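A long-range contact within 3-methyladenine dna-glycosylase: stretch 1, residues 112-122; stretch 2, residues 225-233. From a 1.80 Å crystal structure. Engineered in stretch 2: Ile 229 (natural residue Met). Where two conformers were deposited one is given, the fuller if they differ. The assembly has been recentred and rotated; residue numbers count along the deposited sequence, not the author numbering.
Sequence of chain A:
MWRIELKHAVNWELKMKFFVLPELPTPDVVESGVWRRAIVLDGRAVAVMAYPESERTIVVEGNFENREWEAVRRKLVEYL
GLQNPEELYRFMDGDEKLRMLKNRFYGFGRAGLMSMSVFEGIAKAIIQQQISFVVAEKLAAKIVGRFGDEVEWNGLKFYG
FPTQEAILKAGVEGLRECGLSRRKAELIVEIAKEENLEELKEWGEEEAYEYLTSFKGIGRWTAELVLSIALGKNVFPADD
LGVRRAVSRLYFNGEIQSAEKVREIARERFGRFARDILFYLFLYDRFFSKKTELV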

# COMPACT_ATOMS: atom_id res chain seq x y z
N GLY A 112 -6.34 -3.63 -0.35
CA GLY A 112 -5.77 -3.23 -1.65
C GLY A 112 -4.26 -3.45 -1.67
O GLY A 112 -3.75 -4.47 -1.16
N LEU A 113 -3.55 -2.48 -2.27
CA LEU A 113 -2.09 -2.45 -2.26
C LEU A 113 -1.67 -1.07 -1.78
O LEU A 113 -2.50 -0.14 -1.74
N MET A 114 -0.41 -0.93 -1.38
CA MET A 114 0.07 0.39 -0.96
C MET A 114 0.98 1.11 -2.02
O MET A 114 1.65 2.12 -1.69
N SER A 115 0.95 0.59 -3.25
CA SER A 115 1.67 1.15 -4.40
C SER A 115 0.99 0.77 -5.72
O SER A 115 0.29 -0.25 -5.81
N MET A 116 1.21 1.58 -6.76
CA MET A 116 0.67 1.30 -8.09
C MET A 116 1.73 0.76 -9.07
O MET A 116 1.49 0.69 -10.29
N SER A 117 2.89 0.40 -8.54
CA SER A 117 3.91 -0.35 -9.28
C SER A 117 4.82 -1.05 -8.28
O SER A 117 4.94 -0.60 -7.13
N VAL A 118 5.50 -2.11 -8.73
CA VAL A 118 6.47 -2.82 -7.90
C VAL A 118 7.60 -1.88 -7.46
O VAL A 118 8.03 -1.89 -6.30
N PHE A 119 8.13 -1.11 -8.42
CA PHE A 119 9.15 -0.13 -8.11
C PHE A 119 8.74 0.82 -6.97
O PHE A 119 9.50 1.00 -6.02
N GLU A 120 7.54 1.39 -7.06
CA GLU A 120 7.06 2.27 -6.00
C GLU A 120 6.99 1.54 -4.65
O GLU A 120 7.41 2.09 -3.62
N GLY A 121 6.46 0.32 -4.65
CA GLY A 121 6.35 -0.48 -3.42
C GLY A 121 7.70 -0.76 -2.78
O GLY A 121 7.85 -0.61 -1.56
N ILE A 122 8.69 -1.16 -3.58
CA ILE A 122 10.04 -1.39 -3.03
C ILE A 122 10.67 -0.10 -2.47
O ILE A 122 11.17 -0.09 -1.34
N LEU A 225 7.23 -7.35 3.92
CA LEU A 225 6.34 -6.18 3.75
C LEU A 225 6.07 -5.93 2.25
O LEU A 225 4.92 -5.79 1.83
N VAL A 226 7.12 -5.94 1.43
CA VAL A 226 6.95 -5.77 -0.04
C VAL A 226 6.02 -6.84 -0.60
O VAL A 226 5.08 -6.54 -1.32
N LEU A 227 6.30 -8.10 -0.25
CA LEU A 227 5.53 -9.22 -0.74
C LEU A 227 4.02 -9.03 -0.48
O LEU A 227 3.21 -9.26 -1.36
N SER A 228 3.69 -8.59 0.71
CA SER A 228 2.27 -8.45 1.10
C SER A 228 1.65 -7.14 0.59
O SER A 228 0.59 -7.16 -0.05
N ILE A 229 2.30 -6.03 0.87
CA ILE A 229 1.70 -4.71 0.59
C ILE A 229 1.88 -4.19 -0.83
O ILE A 229 1.09 -3.33 -1.26
N ALA A 230 2.89 -4.69 -1.55
CA ALA A 230 3.17 -4.28 -2.93
C ALA A 230 2.87 -5.37 -3.98
O ALA A 230 2.37 -5.06 -5.07
N LEU A 231 3.15 -6.62 -3.63
CA LEU A 231 3.05 -7.75 -4.55
C LEU A 231 1.74 -8.50 -4.44
O LEU A 231 1.43 -9.33 -5.29
N GLY A 232 0.96 -8.21 -3.40
CA GLY A 232 -0.33 -8.89 -3.17
C GLY A 232 -0.26 -10.38 -2.77
O GLY A 232 -1.25 -11.12 -2.93
N LYS A 233 0.88 -10.81 -2.23
CA LYS A 233 1.07 -12.21 -1.81
C LYS A 233 0.75 -12.41 -0.34
O LYS A 233 0.94 -11.51 0.49

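Two waters and a single serine hydroxyl join the stretches at two successive carbonyls of stretch 2. Ser 115, chi1 p, points its CA-to-CB bond toward stretch 2. Ser 115 OG lies 2.7 Å from the oxygen of water 1 and 2.9 Å from that of water 2, a hydrogen bond in each case. Water 1 donates to Ala 230 O, with 2.7 Å between its oxygen and that carbonyl atom. Water 2 donates to Ile 229 O over 3.2 Å from its oxygen, a weak bond. One side chain thus reaches two successive carbonyls of stretch 2 through solvent. Ser 115 OG also touches carbon, 3.6 Å from Ala 230 CB.

The direct polar link is made by backbone. Met 114 N donates to Ile 229 O at 2.8 Å, with a nearly straight N-H...O angle of 170°. This is the one direct hydrogen bond between the stretches. Ile 229 O therefore receives both this bond and the weak one from water 2. Leu 113 CA sits 3.4 Å from the same Ile 229 O, so the two backbones are close here.

Met 114 points toward stretch 2 with rotamers m, t, p. Met 114 SD packs 3.8 Å from Ile 229 CD1. Ile 229 is an engineered residue, Met in the natural sequence. It adopts p, t, and its CA-to-CB bond lies sideways. It has the largest area covered by the opposing stretch.

Leu 113, m, t, also starts sideways, but its end comes nearer. Leu 113 CD2 settles against backbone: it is 3.6 Å from Gly 232 N and 3.7 Å from Ala 230 O. Gly 232 has positive phi, which favours glycine, as the chain leaves helical geometry.

The closest CA pair is Gly 121 and Ala 230, with 5.0 Å between their CA atoms. Gly 121 CA lies 3.7 Å from Ala 230 CB. An ideal CB on Gly 121 would fall 2.3 Å from Ala 230 CB, a clash. The absence of a side chain leaves room for the alanine methyl. Ala 230 points away overall, yet its CB still touches stretch 1.

Two further apolar pairs extend the contact. Val 118, chi1 t, lies sideways and places Val 118 CG2 3.7 Å from Leu 231 CD2. Leu 231, m, t, begins by pointing away, but its end comes back within reach. Ile 122, m, t, sets Ile 122 CG1 4.1 Å from CG1 of Val 226. Val 226, chi1 t, points toward stretch 1.

Other polar groups are served within stretch 1. Ser 117 points away and caps the helix that follows: Glu 120 N donates to Ser 117 OG at 3.1 Å. Met 116 N donates to Glu 120 OE1 at 2.9 Å. These bonds lie in the turn leading into the helix that carries Val 118, Gly 121 and Ile 122.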

# COMPACT_ATOMS: atom_id res chain seq x y z
CB LEU A 113 -1.53 -2.71 -3.67
CG LEU A 113 -1.81 -4.10 -4.26
CD1 LEU A 113 -1.43 -4.07 -5.76
CD2 LEU A 113 -1.00 -5.16 -3.50
CB MET A 114 0.69 0.30 0.44
CG MET A 114 -0.34 -0.10 1.50
SD MET A 114 0.33 -0.33 3.14
CE MET A 114 0.82 1.35 3.52
CB SER A 115 3.12 0.64 -4.41
OG SER A 115 3.19 -0.78 -4.50
CB MET A 116 -0.05 2.53 -8.65
CG MET A 116 -1.13 3.10 -7.72
SD MET A 116 -2.64 3.59 -8.58
CE MET A 116 -3.05 2.01 -9.32
CB SER A 117 4.77 0.55 -10.20
OG SER A 117 5.67 1.41 -9.47
CB VAL A 118 7.06 -4.04 -8.67
CG1 VAL A 118 8.25 -4.67 -7.90
CG2 VAL A 118 5.96 -5.06 -8.92
CB PHE A 119 9.56 0.72 -9.33
CG PHE A 119 10.64 1.70 -9.01
CD1 PHE A 119 11.88 1.24 -8.56
CD2 PHE A 119 10.43 3.06 -9.14
CE1 PHE A 119 12.90 2.12 -8.25
CE2 PHE A 119 11.48 3.99 -8.83
CZ PHE A 119 12.70 3.52 -8.39
CB GLU A 120 5.71 2.89 -6.39
CG GLU A 120 5.05 3.71 -5.27
CD GLU A 120 3.62 4.14 -5.60
OE1 GLU A 120 3.10 3.80 -6.69
OE2 GLU A 120 3.01 4.82 -4.72
CB ILE A 122 11.02 -2.09 -4.04
CG1 ILE A 122 10.46 -3.46 -4.47
CG2 ILE A 122 12.43 -2.24 -3.39
CD1 ILE A 122 11.19 -4.07 -5.69
CB LEU A 225 6.96 -4.94 4.42
CG LEU A 225 6.10 -3.70 4.60
CD1 LEU A 225 4.95 -4.06 5.57
CD2 LEU A 225 7.02 -2.60 5.20
CB VAL A 226 8.29 -5.77 -0.78
CG1 VAL A 226 8.09 -5.96 -2.32
CG2 VAL A 226 9.06 -4.46 -0.47
CB LEU A 227 6.02 -10.53 -0.11
CG LEU A 227 7.23 -11.12 -0.89
CD1 LEU A 227 8.01 -12.08 -0.04
CD2 LEU A 227 6.70 -11.85 -2.12
CB SER A 228 2.13 -8.56 2.62
OG SER A 228 3.01 -7.69 3.30
CB ILE A 229 2.03 -3.61 1.68
CG1 ILE A 229 3.42 -2.99 1.46
CG2 ILE A 229 1.84 -4.16 3.12
CD1 ILE A 229 3.73 -1.73 2.37
CB ALA A 230 4.63 -3.79 -3.07
CB LEU A 231 4.26 -8.71 -4.37
CG LEU A 231 5.63 -8.13 -4.68
CD1 LEU A 231 6.68 -9.19 -4.90
CD2 LEU A 231 5.57 -7.17 -5.89
CB LYS A 233 2.50 -12.70 -2.06
CG LYS A 233 3.02 -12.51 -3.50
CD LYS A 233 2.23 -13.24 -4.55
CE LYS A 233 2.96 -13.22 -5.87
NZ LYS A 233 2.08 -13.59 -6.98
O HOH W 1 2.82 -2.76 -6.34
O HOH W 2 3.27 -1.09 -1.66